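Long-range contacts in aldehyde dehydrogenase (Listeria monocytogenes, PDB 3K9D), which probably acts as an oxidoreductase on aldehyde or oxo groups, with NAD or NADP as electron acceptor: residues I11-N16 with C174-T179; D37-A42 with E163-P168; E52-M57 with L152-I157; L196-S201 with I215-G220; Q274-L279 with V324-E329. One frame throughout, in Å; residues are numbered along the deposited sequence. Where two conformers were deposited one is given.

Contact 1 of 5, residues I11-N16 with C174-T179; sequences IQEVRN and CMTVPT
V14 on helix 6-28 and M175 in the loop between strand 172-174 and helix 180-188 bring the two backbones closest, their CA atoms 6.5 Å apart. E13 carries the polar part. With CG anti to the backbone N (chi1 -158°) and the chain extended beyond it, the carboxylate reaches across the gap and meets T176 at about a right angle. E13 OE2 takes two bonds from that one residue: T176 OG1 donates from above the carboxylate plane at 2.9 Å, while T176 N donates to the syn lone pair of E13 OE2 at 3.1 Å. A weak third bond runs from T176 N to E13 OE1. A water 2.6 Å from E13 OE1 also contacts V177 O, so both oxygens have partners in the loop, which restricts rotation of the carboxylate. Beside this polar patch, V14 CG2 rests on the methionine thioether arm, nearest M175 CG at 3.6 Å, in a buried apolar contact. Around it, S10 OG on helix 6-28 bonds V177 O, and T179 OG1 caps helix 180-188 through G182 N. Farther back, M175 pairs through its backbone with F141 of strand 138-143, and C174 lies against I151, L152 and V155 of helix 148-164.

Contact 2 of 5, residues D37-A42 with E163-P168; sequences DTIVKA and EKAGCP
The Schellman motif that closes helix 148-164 packs here against helix 33-49, with A165 facing I39 across a CA-CA distance of 5.2 Å. G166 turns the chain with a positive phi of 121°, and its N bonds back to E163 O in the last turn. A165 and C167, which flank G166 in the chain, direct their CB atoms toward helix 33-49. I39 supplies most of the apolar surface from its side. Its CG1, anti to the carbonyl carbon (chi1 -67°), lies 4.1 Å from A165 CB, and its CD1 sits over the backbone of the turn, 3.7 Å from C167 N. The other branch, I39 CG2, meets C167 CB. One helical turn earlier than A42, the methyl of T38 borders A165 O at the solvent edge, while T38 OG1 is held by Q34 O of its own helix. The contact is thus made by small methyl and methylene groups, without a polar link between the segments. I39 also touches I133 of helix 121-134 and M31 in a loop, and so links the turn to helix 121-134. The tightest approach is methyl to methyl, A42 CB to A165 CB at 3.5 Å.

Contact 3 of 5, residues E52-M57 with L152-I157; sequences EKLAKM and LETVRI
Helix 51-62 and helix 148-164 run nearly antiparallel through E52-M57 and L152-I157: the short axes make an angle of 162° and come within 10.4 Å, and L54 faces T154 where the CA atoms are nearest. L54 fills the buried side of the interface. Its CD2 methyl lies 3.4 Å from T154 OG1 and its CD1 methyl borders T154 CG2, the two side chains crossing obliquely. The threonine hydroxyl has its polar partner in A150 O, one turn back in its own helix, and the L54 methyls simply pack against it. T122 of helix 121-134 touches both L54 and T154 on this side. Next to it, M57 crosses the arm of E153 at about a right angle, with SD 3.6 Å from E153 CG. At the solvent side E153 gathers two cations. K53, extended throughout, brings NZ to 2.7 Å from E153 OE2 on the anti side of the carboxylate. R156, one turn on from E153, grips the carboxylate side-on with NE to OE1 at 2.7 Å and NH2 to OE2 at 3.0 Å, both on the syn side and nearly in the guanidinium plane. K53 NZ and R156 NH2 reach E153 OE2 from opposite faces of the carboxylate plane. Two positive groups only 4.4 Å apart, K53 NZ and R156 NH2, would repel each other; the shared carboxylate probably offsets this, and E160, which binds R156 NH1, adds a further negative charge to the network.

Contact 4 of 5, residues L196-S201 with I215-G220; sequences LATGGS and IGVGPG
The flat groups here are peptides: I215 offers its carbonyl to A197 N in a parallel beta-alpha-beta unit, with L196 and I215 side chains on one face of the sheet and A197 CB over the other, where G216 has no side chain. The unit runs from strand 192-197 through helix 201-207 to strand 214-216, part of a Rossmann-like domain that, as in relatives, probably binds the nucleotide. The touching parts point within 24° of each other. A197 N to I215 O is the firm rung, 2.9 Å long, with an N-H...O angle of 166° and the donor tilted 22° from the carbonyl plane. V217 N to A197 O, at 3.4 Å, is weak and bent; beyond it the chains separate into loops. On the L196 face the leucine and isoleucine lie side by side and point the same way, L196 CD2 touching I215 CG2 at 3.7 Å, with I434 against both. On the A197 face the small methyl meets V204 and A207 of the connecting helix, which packs directly on that strand. T198 turns away from the partner strand, and its hydroxyl bonds K128 NZ and T419 OG1. Gly-rich loops follow both strands: G199 and G200 lead into helix 201-207, with G200 at its N-cap, a strand-loop-helix layout consistent with the cofactor-side loops of such domains. V217 packs against the first of these loops. Its CG2, set between its own backbone N and carbonyl carbon, lies 3.6 Å from G199 O.

Contact 5 of 5, residues Q274-L279 with V324-E329; sequences QGAHFL and VLIAEE
An outermost pair of the seven-stranded parallel sheet, at the core of the domain that carries the catalytic residue in aldehyde dehydrogenases, is joined here: H277 and F278 of edge strand 276-278 lie beside L325 and I326 of strand 324-328. The strand directions differ by 34°, the axes coming within 4.8 Å. Three backbone bonds set a parallel ladder: H277 N to V324 O (3.0 Å), I326 N to H277 O (2.9 Å) and L279 N to I326 O (2.8 Å), the last nearly straight at 173°. V324 N is buried with no partner in the model. The edge strand is reached through a Schellman motif, in which G275, with positive phi, ends helix 261-273 just before the strand. Side chains alternate between the two faces. On that of A276, F278 and I326, the phenylalanine and isoleucine lie side by side: I326 CB sits over one face of the F278 ring, offset toward the rim, in a CH-pi contact, while I326 CD1 touches both A276 CB and F278 CZ. V324 CG2 adds a methyl against A276 CB at 3.6 Å. I268 and F271 of helix 261-273 also touch F278. On the opposite face L325 CD2 meets the edge of the H277 imidazole, in its plane. L279 CD2, two residues on from H277, also approaches L325 CD2. The nearest atoms of the imidazole contact are H277 CD2 and L325 CD2, 4.0 Å apart.

Overall arrangement
Contacts 1, 2 and 3 each tie one of the first three helices to helix 148-164 or to the loop after strand 172-174, and contacts 2 and 3 share helix 148-164. Contact 3 is nested, along the chain, inside the loop closed by contact 2, and both inside that closed by contact 1. Contacts 1 and 3 touch directly, L152 meeting C174, M175 and T176. All three mix buried apolar residues with exposed ones; contact 1 adds a carboxylate bonded to loop groups and contact 3 a salt-bridge network with exposed K53 and R156, whereas contact 2 is apolar. Contact 4 lies nearest the chain centre and is held by backbone pairing and aliphatic side chains. Contact 5, in the other sheet, shows a longer ladder with aromatic packing.

Contact 1 of 5, residues I11-N16 with C174-T179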
# COMPACT_ATOMS: atom_id res chain seq x y z
N ILE A 11 -13.19 10.04 -22.10
CA ILE A 11 -11.84 9.48 -22.16
C ILE A 11 -10.80 10.57 -22.53
O ILE A 11 -9.78 10.73 -21.83
CB ILE A 11 -11.73 8.31 -23.18
CG1 ILE A 11 -12.55 7.12 -22.70
CG2 ILE A 11 -10.27 7.88 -23.35
CD1 ILE A 11 -12.97 6.16 -23.81
N GLN A 12 -11.08 11.29 -23.61
CA GLN A 12 -10.22 12.40 -24.03
C GLN A 12 -9.98 13.40 -22.90
O GLN A 12 -8.84 13.79 -22.65
CB GLN A 12 -10.82 13.13 -25.24
CG GLN A 12 -9.88 14.19 -25.85
CD GLN A 12 -8.70 13.56 -26.59
OE1 GLN A 12 -8.83 13.19 -27.76
NE2 GLN A 12 -7.56 13.44 -25.93
N GLU A 13 -11.05 13.75 -22.18
CA GLU A 13 -10.97 14.74 -21.12
C GLU A 13 -10.03 14.30 -20.02
O GLU A 13 -9.18 15.06 -19.57
CB GLU A 13 -12.35 15.00 -20.53
CG GLU A 13 -12.44 16.34 -19.82
CD GLU A 13 -13.54 16.39 -18.79
OE1 GLU A 13 -14.41 15.48 -18.77
OE2 GLU A 13 -13.54 17.35 -18.00
N VAL A 14 -10.18 13.05 -19.60
CA VAL A 14 -9.39 12.43 -18.55
C VAL A 14 -7.87 12.40 -18.87
O VAL A 14 -7.05 12.76 -18.03
CB VAL A 14 -9.96 11.03 -18.25
CG1 VAL A 14 -9.02 10.23 -17.42
CG2 VAL A 14 -11.30 11.18 -17.54
N ARG A 15 -7.52 12.00 -20.09
CA ARG A 15 -6.14 12.11 -20.58
C ARG A 15 -5.59 13.56 -20.58
O ARG A 15 -4.44 13.77 -20.22
CB ARG A 15 -6.04 11.52 -21.99
CG ARG A 15 -6.42 10.05 -22.09
CD ARG A 15 -6.18 9.55 -23.50
NE ARG A 15 -6.79 8.26 -23.78
CZ ARG A 15 -6.89 7.72 -24.99
NH1 ARG A 15 -6.44 8.36 -26.06
NH2 ARG A 15 -7.45 6.52 -25.16
N ASN A 16 -6.42 14.54 -20.94
CA ASN A 16 -6.03 15.96 -20.87
C ASN A 16 -5.81 16.40 -19.43
O ASN A 16 -4.79 17.00 -19.10
CB ASN A 16 -7.06 16.87 -21.55
CG ASN A 16 -7.20 16.60 -23.04
OD1 ASN A 16 -6.27 16.13 -23.69
ND2 ASN A 16 -8.37 16.91 -23.58
N CYS A 174 -11.23 18.09 -12.10
CA CYS A 174 -12.34 17.16 -11.98
C CYS A 174 -12.89 16.89 -13.36
O CYS A 174 -13.01 17.82 -14.17
CB CYS A 174 -13.44 17.81 -11.12
SG CYS A 174 -14.83 16.74 -10.63
N MET A 175 -13.19 15.61 -13.64
CA MET A 175 -13.98 15.22 -14.82
C MET A 175 -15.31 15.97 -14.82
O MET A 175 -16.01 16.03 -13.80
CB MET A 175 -14.26 13.72 -14.82
CG MET A 175 -13.02 12.81 -14.77
SD MET A 175 -13.41 11.10 -14.37
CE MET A 175 -14.66 10.78 -15.62
N THR A 176 -15.67 16.54 -15.97
CA THR A 176 -16.90 17.31 -16.12
C THR A 176 -18.01 16.48 -16.73
O THR A 176 -19.19 16.84 -16.66
CB THR A 176 -16.67 18.58 -16.95
OG1 THR A 176 -16.25 18.22 -18.28
CG2 THR A 176 -15.61 19.46 -16.30
N VAL A 177 -17.61 15.36 -17.35
CA VAL A 177 -18.50 14.37 -17.96
C VAL A 177 -18.27 12.99 -17.30
O VAL A 177 -17.32 12.28 -17.64
CB VAL A 177 -18.26 14.25 -19.50
CG1 VAL A 177 -19.25 13.29 -20.13
CG2 VAL A 177 -18.32 15.61 -20.19
N PRO A 178 -19.15 12.61 -16.35
CA PRO A 178 -18.98 11.32 -15.66
C PRO A 178 -19.37 10.16 -16.55
O PRO A 178 -20.52 10.07 -16.98
CB PRO A 178 -19.94 11.41 -14.46
CG PRO A 178 -20.54 12.76 -14.49
CD PRO A 178 -20.34 13.33 -15.86
N THR A 179 -18.40 9.29 -16.87
CA THR A 179 -18.68 8.03 -17.55
C THR A 179 -17.88 6.94 -16.87
O THR A 179 -16.84 7.22 -16.26
CB THR A 179 -18.37 8.05 -19.10
OG1 THR A 179 -16.96 8.11 -19.34
CG2 THR A 179 -19.06 9.21 -19.81
O HOH W 1 -14.63 12.94 -18.38

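Contact 2 of 5, residues D37-A42 with E163-P168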
# COMPACT_ATOMS: atom_id res chain seq x y z
N ASP A 37 2.48 24.67 2.15
CA ASP A 37 1.59 24.89 3.29
C ASP A 37 0.74 26.13 3.14
O ASP A 37 -0.39 26.17 3.64
CB ASP A 37 2.37 24.93 4.62
CG ASP A 37 2.92 23.57 5.01
OD1 ASP A 37 2.47 22.55 4.44
OD2 ASP A 37 3.82 23.52 5.88
N THR A 38 1.29 27.14 2.46
CA THR A 38 0.57 28.34 2.05
C THR A 38 -0.64 28.01 1.16
O THR A 38 -1.72 28.56 1.35
CB THR A 38 1.53 29.34 1.34
OG1 THR A 38 2.44 29.88 2.31
CG2 THR A 38 0.77 30.51 0.71
N ILE A 39 -0.45 27.12 0.19
CA ILE A 39 -1.53 26.67 -0.69
C ILE A 39 -2.57 25.85 0.08
O ILE A 39 -3.77 26.07 -0.09
CB ILE A 39 -0.96 25.85 -1.87
CG1 ILE A 39 -0.12 26.76 -2.78
CG2 ILE A 39 -2.07 25.16 -2.66
CD1 ILE A 39 1.03 26.01 -3.49
N VAL A 40 -2.10 24.91 0.90
CA VAL A 40 -2.94 24.06 1.77
C VAL A 40 -3.89 24.92 2.64
O VAL A 40 -5.09 24.66 2.71
CB VAL A 40 -2.04 23.16 2.66
CG1 VAL A 40 -2.80 22.58 3.87
CG2 VAL A 40 -1.43 22.03 1.83
N LYS A 41 -3.33 25.96 3.27
CA LYS A 41 -4.10 26.90 4.10
C LYS A 41 -5.15 27.66 3.29
O LYS A 41 -6.27 27.88 3.77
CB LYS A 41 -3.13 27.84 4.84
CG LYS A 41 -3.68 29.21 5.32
CD LYS A 41 -4.32 29.16 6.68
CE LYS A 41 -4.02 30.42 7.48
NZ LYS A 41 -4.66 31.65 6.91
N ALA A 42 -4.80 28.03 2.06
CA ALA A 42 -5.74 28.71 1.16
C ALA A 42 -6.90 27.81 0.74
O ALA A 42 -8.03 28.29 0.57
CB ALA A 42 -5.02 29.21 -0.06
N GLU A 163 -4.64 28.45 -6.49
CA GLU A 163 -3.91 29.15 -7.55
C GLU A 163 -3.51 30.57 -7.19
O GLU A 163 -2.42 31.02 -7.56
CB GLU A 163 -4.68 29.11 -8.87
CG GLU A 163 -4.68 27.72 -9.52
CD GLU A 163 -5.83 27.52 -10.49
OE1 GLU A 163 -6.33 28.51 -11.04
OE2 GLU A 163 -6.22 26.35 -10.72
N LYS A 164 -4.39 31.25 -6.45
CA LYS A 164 -4.12 32.59 -5.91
C LYS A 164 -2.99 32.56 -4.86
O LYS A 164 -2.22 33.52 -4.72
CB LYS A 164 -5.42 33.19 -5.32
CG LYS A 164 -5.32 34.63 -4.86
CD LYS A 164 -6.68 35.26 -4.63
CE LYS A 164 -6.53 36.75 -4.34
NZ LYS A 164 -7.82 37.49 -4.36
N ALA A 165 -2.90 31.44 -4.15
CA ALA A 165 -1.84 31.19 -3.17
C ALA A 165 -0.51 30.70 -3.80
O ALA A 165 0.48 30.50 -3.07
CB ALA A 165 -2.32 30.17 -2.15
N GLY A 166 -0.49 30.47 -5.11
CA GLY A 166 0.73 30.05 -5.81
C GLY A 166 0.70 28.72 -6.55
O GLY A 166 1.62 28.42 -7.32
N CYS A 167 -0.34 27.93 -6.32
CA CYS A 167 -0.48 26.62 -6.95
C CYS A 167 -0.59 26.68 -8.48
O CYS A 167 -1.30 27.53 -9.02
CB CYS A 167 -1.69 25.90 -6.36
SG CYS A 167 -1.88 24.19 -6.82
N PRO A 168 0.12 25.78 -9.18
CA PRO A 168 0.01 25.67 -10.63
C PRO A 168 -1.40 25.29 -11.06
O PRO A 168 -2.03 24.48 -10.40
CB PRO A 168 0.96 24.51 -10.97
CG PRO A 168 1.85 24.38 -9.80
CD PRO A 168 1.09 24.81 -8.63

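Contact 3 of 5, residues E52-M57 with L152-I157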
# COMPACT_ATOMS: atom_id res chain seq x y z
N GLU A 52 -21.56 26.51 3.78
CA GLU A 52 -23.00 26.54 3.61
C GLU A 52 -23.42 26.33 2.16
O GLU A 52 -24.31 25.53 1.88
CB GLU A 52 -23.56 27.87 4.15
CG GLU A 52 -23.32 28.06 5.66
CD GLU A 52 -24.42 27.44 6.52
OE1 GLU A 52 -25.42 26.92 5.97
OE2 GLU A 52 -24.29 27.48 7.76
N LYS A 53 -22.76 27.06 1.25
CA LYS A 53 -22.95 26.95 -0.19
C LYS A 53 -22.88 25.52 -0.72
O LYS A 53 -23.77 25.07 -1.44
CB LYS A 53 -21.94 27.83 -0.94
CG LYS A 53 -22.03 27.69 -2.44
CD LYS A 53 -21.33 28.79 -3.19
CE LYS A 53 -21.76 28.78 -4.64
NZ LYS A 53 -20.87 29.61 -5.49
N LEU A 54 -21.80 24.84 -0.36
CA LEU A 54 -21.50 23.50 -0.87
C LEU A 54 -22.39 22.43 -0.24
O LEU A 54 -22.86 21.54 -0.94
CB LEU A 54 -20.02 23.18 -0.66
CG LEU A 54 -19.09 24.11 -1.44
CD1 LEU A 54 -17.64 23.85 -1.04
CD2 LEU A 54 -19.31 23.95 -2.97
N ALA A 55 -22.61 22.53 1.08
CA ALA A 55 -23.58 21.67 1.78
C ALA A 55 -24.97 21.74 1.16
O ALA A 55 -25.58 20.70 0.92
CB ALA A 55 -23.66 22.05 3.26
N LYS A 56 -25.46 22.96 0.89
CA LYS A 56 -26.79 23.13 0.25
C LYS A 56 -26.83 22.57 -1.17
O LYS A 56 -27.80 21.91 -1.52
CB LYS A 56 -27.27 24.59 0.26
CG LYS A 56 -28.76 24.79 -0.09
CD LYS A 56 -29.69 23.78 0.61
CE LYS A 56 -31.14 24.18 0.51
NZ LYS A 56 -32.05 23.03 0.33
N MET A 57 -25.79 22.83 -1.98
CA MET A 57 -25.68 22.24 -3.32
C MET A 57 -25.79 20.70 -3.28
O MET A 57 -26.61 20.12 -4.00
CB MET A 57 -24.37 22.67 -4.03
CG MET A 57 -24.36 24.12 -4.52
SD MET A 57 -22.90 24.62 -5.48
CE MET A 57 -23.41 24.09 -7.12
N LEU A 152 -17.99 19.71 -8.83
CA LEU A 152 -17.38 20.66 -9.75
C LEU A 152 -17.22 22.04 -9.13
O LEU A 152 -16.17 22.64 -9.26
CB LEU A 152 -18.17 20.76 -11.06
CG LEU A 152 -18.00 19.68 -12.13
CD1 LEU A 152 -18.86 20.01 -13.32
CD2 LEU A 152 -16.53 19.58 -12.54
N GLU A 153 -18.26 22.50 -8.43
CA GLU A 153 -18.21 23.81 -7.76
C GLU A 153 -17.26 23.87 -6.55
O GLU A 153 -16.58 24.87 -6.37
CB GLU A 153 -19.62 24.34 -7.44
CG GLU A 153 -19.66 25.66 -6.65
CD GLU A 153 -19.21 26.88 -7.46
OE1 GLU A 153 -18.81 26.74 -8.63
OE2 GLU A 153 -19.25 27.99 -6.91
N THR A 154 -17.20 22.79 -5.76
CA THR A 154 -16.16 22.60 -4.73
C THR A 154 -14.75 22.66 -5.33
O THR A 154 -13.86 23.33 -4.80
CB THR A 154 -16.28 21.23 -4.01
OG1 THR A 154 -17.64 21.01 -3.63
CG2 THR A 154 -15.38 21.16 -2.78
N VAL A 155 -14.56 21.94 -6.44
CA VAL A 155 -13.30 21.93 -7.15
C VAL A 155 -12.97 23.33 -7.68
O VAL A 155 -11.86 23.81 -7.46
CB VAL A 155 -13.26 20.86 -8.28
CG1 VAL A 155 -12.04 21.08 -9.22
CG2 VAL A 155 -13.23 19.48 -7.68
N ARG A 156 -13.93 23.98 -8.32
CA ARG A 156 -13.75 25.35 -8.83
C ARG A 156 -13.30 26.32 -7.73
O ARG A 156 -12.35 27.09 -7.93
CB ARG A 156 -15.04 25.86 -9.47
CG ARG A 156 -14.84 27.11 -10.35
CD ARG A 156 -16.14 27.82 -10.64
NE ARG A 156 -16.78 28.35 -9.43
CZ ARG A 156 -16.53 29.55 -8.89
NH1 ARG A 156 -15.65 30.37 -9.46
NH2 ARG A 156 -17.17 29.93 -7.79
N ILE A 157 -13.97 26.26 -6.57
CA ILE A 157 -13.71 27.16 -5.44
C ILE A 157 -12.33 26.97 -4.80
O ILE A 157 -11.59 27.94 -4.63
CB ILE A 157 -14.84 27.08 -4.36
CG1 ILE A 157 -16.09 27.82 -4.85
CG2 ILE A 157 -14.38 27.67 -3.01
CD1 ILE A 157 -17.31 27.61 -3.96

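Contact 4 of 5, residues L196-S201 with I215-G220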
# COMPACT_ATOMS: atom_id res chain seq x y z
N LEU A 196 -7.26 6.90 -4.77
CA LEU A 196 -8.08 6.94 -3.56
C LEU A 196 -9.50 6.52 -3.91
O LEU A 196 -10.27 7.27 -4.51
CB LEU A 196 -8.08 8.31 -2.89
CG LEU A 196 -6.72 8.80 -2.38
CD1 LEU A 196 -6.79 10.25 -1.88
CD2 LEU A 196 -6.24 7.88 -1.30
N ALA A 197 -9.82 5.29 -3.53
CA ALA A 197 -11.00 4.61 -4.02
C ALA A 197 -12.10 4.65 -2.96
O ALA A 197 -12.26 3.72 -2.18
CB ALA A 197 -10.65 3.16 -4.37
N THR A 198 -12.83 5.77 -2.92
CA THR A 198 -13.96 5.92 -2.01
C THR A 198 -15.28 5.68 -2.76
O THR A 198 -15.66 6.44 -3.65
CB THR A 198 -13.95 7.31 -1.33
OG1 THR A 198 -12.65 7.57 -0.79
CG2 THR A 198 -14.98 7.38 -0.20
N GLY A 199 -15.94 4.58 -2.41
CA GLY A 199 -17.21 4.22 -3.02
C GLY A 199 -17.56 2.76 -2.79
O GLY A 199 -17.03 2.12 -1.89
N GLY A 200 -18.46 2.24 -3.63
CA GLY A 200 -18.99 0.87 -3.51
C GLY A 200 -18.00 -0.26 -3.76
O GLY A 200 -16.89 -0.02 -4.25
N SER A 201 -18.42 -1.49 -3.44
CA SER A 201 -17.56 -2.68 -3.50
C SER A 201 -17.04 -3.03 -4.89
O SER A 201 -15.92 -3.54 -5.04
CB SER A 201 -18.29 -3.89 -2.91
OG SER A 201 -19.48 -4.15 -3.62
N ILE A 215 -5.76 2.53 -2.98
CA ILE A 215 -6.14 2.39 -1.60
C ILE A 215 -7.65 2.48 -1.48
O ILE A 215 -8.26 3.50 -1.81
CB ILE A 215 -5.33 3.31 -0.64
CG1 ILE A 215 -6.14 3.63 0.62
CG2 ILE A 215 -4.78 4.53 -1.37
CD1 ILE A 215 -5.47 4.64 1.45
N GLY A 216 -8.23 1.38 -1.03
CA GLY A 216 -9.67 1.21 -1.02
C GLY A 216 -10.32 1.33 0.34
O GLY A 216 -9.66 1.27 1.38
N VAL A 217 -11.63 1.51 0.32
CA VAL A 217 -12.44 1.48 1.53
C VAL A 217 -13.23 0.18 1.50
O VAL A 217 -13.16 -0.58 0.52
CB VAL A 217 -13.36 2.72 1.62
CG1 VAL A 217 -12.54 4.01 1.58
CG2 VAL A 217 -14.41 2.71 0.50
N GLY A 218 -13.97 -0.11 2.56
CA GLY A 218 -14.88 -1.26 2.54
C GLY A 218 -16.26 -0.81 3.00
O GLY A 218 -16.42 0.35 3.42
N PRO A 219 -17.26 -1.71 2.92
CA PRO A 219 -18.58 -1.42 3.48
C PRO A 219 -18.48 -1.33 5.00
O PRO A 219 -17.81 -2.15 5.63
CB PRO A 219 -19.42 -2.63 3.08
CG PRO A 219 -18.65 -3.31 1.98
CD PRO A 219 -17.22 -3.05 2.30
N GLY A 220 -19.10 -0.30 5.57
CA GLY A 220 -19.19 -0.14 7.03
C GLY A 220 -20.45 -0.80 7.57
O GLY A 220 -21.56 -0.45 7.19

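Contact 5 of 5, residues Q274-L279 with V324-E329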
# COMPACT_ATOMS: atom_id res chain seq x y z
N GLN A 274 -35.38 8.68 24.14
CA GLN A 274 -34.59 9.60 23.33
C GLN A 274 -35.01 9.66 21.85
O GLN A 274 -34.35 10.30 21.04
CB GLN A 274 -33.11 9.22 23.44
CG GLN A 274 -32.48 9.55 24.78
CD GLN A 274 -30.95 9.52 24.73
OE1 GLN A 274 -30.33 10.09 23.84
NE2 GLN A 274 -30.34 8.88 25.71
N GLY A 275 -36.11 8.98 21.52
CA GLY A 275 -36.77 9.17 20.22
C GLY A 275 -36.76 8.02 19.23
O GLY A 275 -37.25 8.16 18.11
N ALA A 276 -36.18 6.89 19.63
CA ALA A 276 -36.17 5.69 18.78
C ALA A 276 -37.52 4.96 18.74
O ALA A 276 -38.21 4.85 19.76
CB ALA A 276 -35.07 4.74 19.22
N HIS A 277 -37.87 4.50 17.54
CA HIS A 277 -39.07 3.73 17.30
C HIS A 277 -38.76 2.30 16.91
O HIS A 277 -38.14 2.04 15.87
CB HIS A 277 -39.90 4.38 16.19
CG HIS A 277 -41.26 3.77 16.03
ND1 HIS A 277 -42.20 3.76 17.04
CD2 HIS A 277 -41.85 3.18 14.97
CE1 HIS A 277 -43.30 3.18 16.61
NE2 HIS A 277 -43.12 2.83 15.35
N PHE A 278 -39.21 1.38 17.76
CA PHE A 278 -39.02 -0.04 17.57
C PHE A 278 -40.16 -0.58 16.71
O PHE A 278 -41.35 -0.35 16.99
CB PHE A 278 -38.97 -0.75 18.92
CG PHE A 278 -37.67 -0.55 19.65
CD1 PHE A 278 -36.65 -1.49 19.54
CD2 PHE A 278 -37.46 0.57 20.44
CE1 PHE A 278 -35.44 -1.31 20.20
CE2 PHE A 278 -36.26 0.76 21.11
CZ PHE A 278 -35.25 -0.18 20.99
N LEU A 279 -39.77 -1.26 15.64
CA LEU A 279 -40.70 -1.81 14.69
C LEU A 279 -41.26 -3.10 15.27
O LEU A 279 -40.57 -3.77 16.04
CB LEU A 279 -39.99 -2.09 13.37
CG LEU A 279 -39.51 -0.84 12.64
CD1 LEU A 279 -38.91 -1.23 11.31
CD2 LEU A 279 -40.69 0.11 12.42
N VAL A 324 -35.03 7.18 14.62
CA VAL A 324 -34.48 5.97 13.96
C VAL A 324 -35.52 4.86 14.04
O VAL A 324 -36.36 4.82 14.96
CB VAL A 324 -33.15 5.41 14.60
CG1 VAL A 324 -31.91 6.29 14.34
CG2 VAL A 324 -33.32 5.11 16.09
N LEU A 325 -35.45 3.94 13.09
CA LEU A 325 -36.27 2.75 13.10
C LEU A 325 -35.39 1.60 13.51
O LEU A 325 -34.31 1.41 12.96
CB LEU A 325 -36.91 2.52 11.73
CG LEU A 325 -37.85 3.64 11.26
CD1 LEU A 325 -38.31 3.39 9.82
CD2 LEU A 325 -39.04 3.82 12.21
N ILE A 326 -35.85 0.85 14.52
CA ILE A 326 -35.11 -0.29 15.06
C ILE A 326 -35.88 -1.61 14.95
O ILE A 326 -37.02 -1.73 15.42
CB ILE A 326 -34.66 -0.03 16.53
CG1 ILE A 326 -34.06 1.37 16.68
CG2 ILE A 326 -33.64 -1.09 16.99
CD1 ILE A 326 -33.37 1.63 18.02
N ALA A 327 -35.24 -2.58 14.30
CA ALA A 327 -35.80 -3.91 14.11
C ALA A 327 -34.98 -4.90 14.90
O ALA A 327 -33.76 -4.97 14.74
CB ALA A 327 -35.76 -4.27 12.64
N GLU A 328 -35.63 -5.65 15.78
CA GLU A 328 -34.96 -6.74 16.45
C GLU A 328 -34.58 -7.80 15.42
O GLU A 328 -35.33 -8.07 14.47
CB GLU A 328 -35.81 -7.30 17.60
CG GLU A 328 -35.85 -6.36 18.82
CD GLU A 328 -36.50 -6.97 20.04
OE1 GLU A 328 -36.07 -8.05 20.50
OE2 GLU A 328 -37.43 -6.34 20.58
N GLU A 329 -33.38 -8.36 15.59
CA GLU A 329 -32.84 -9.34 14.66
C GLU A 329 -32.20 -10.51 15.42
O GLU A 329 -31.73 -10.33 16.55
CB GLU A 329 -31.83 -8.66 13.73
CG GLU A 329 -31.24 -9.56 12.64
CD GLU A 329 -32.29 -10.13 11.73
OE1 GLU A 329 -32.83 -9.36 10.92
OE2 GLU A 329 -32.57 -11.35 11.81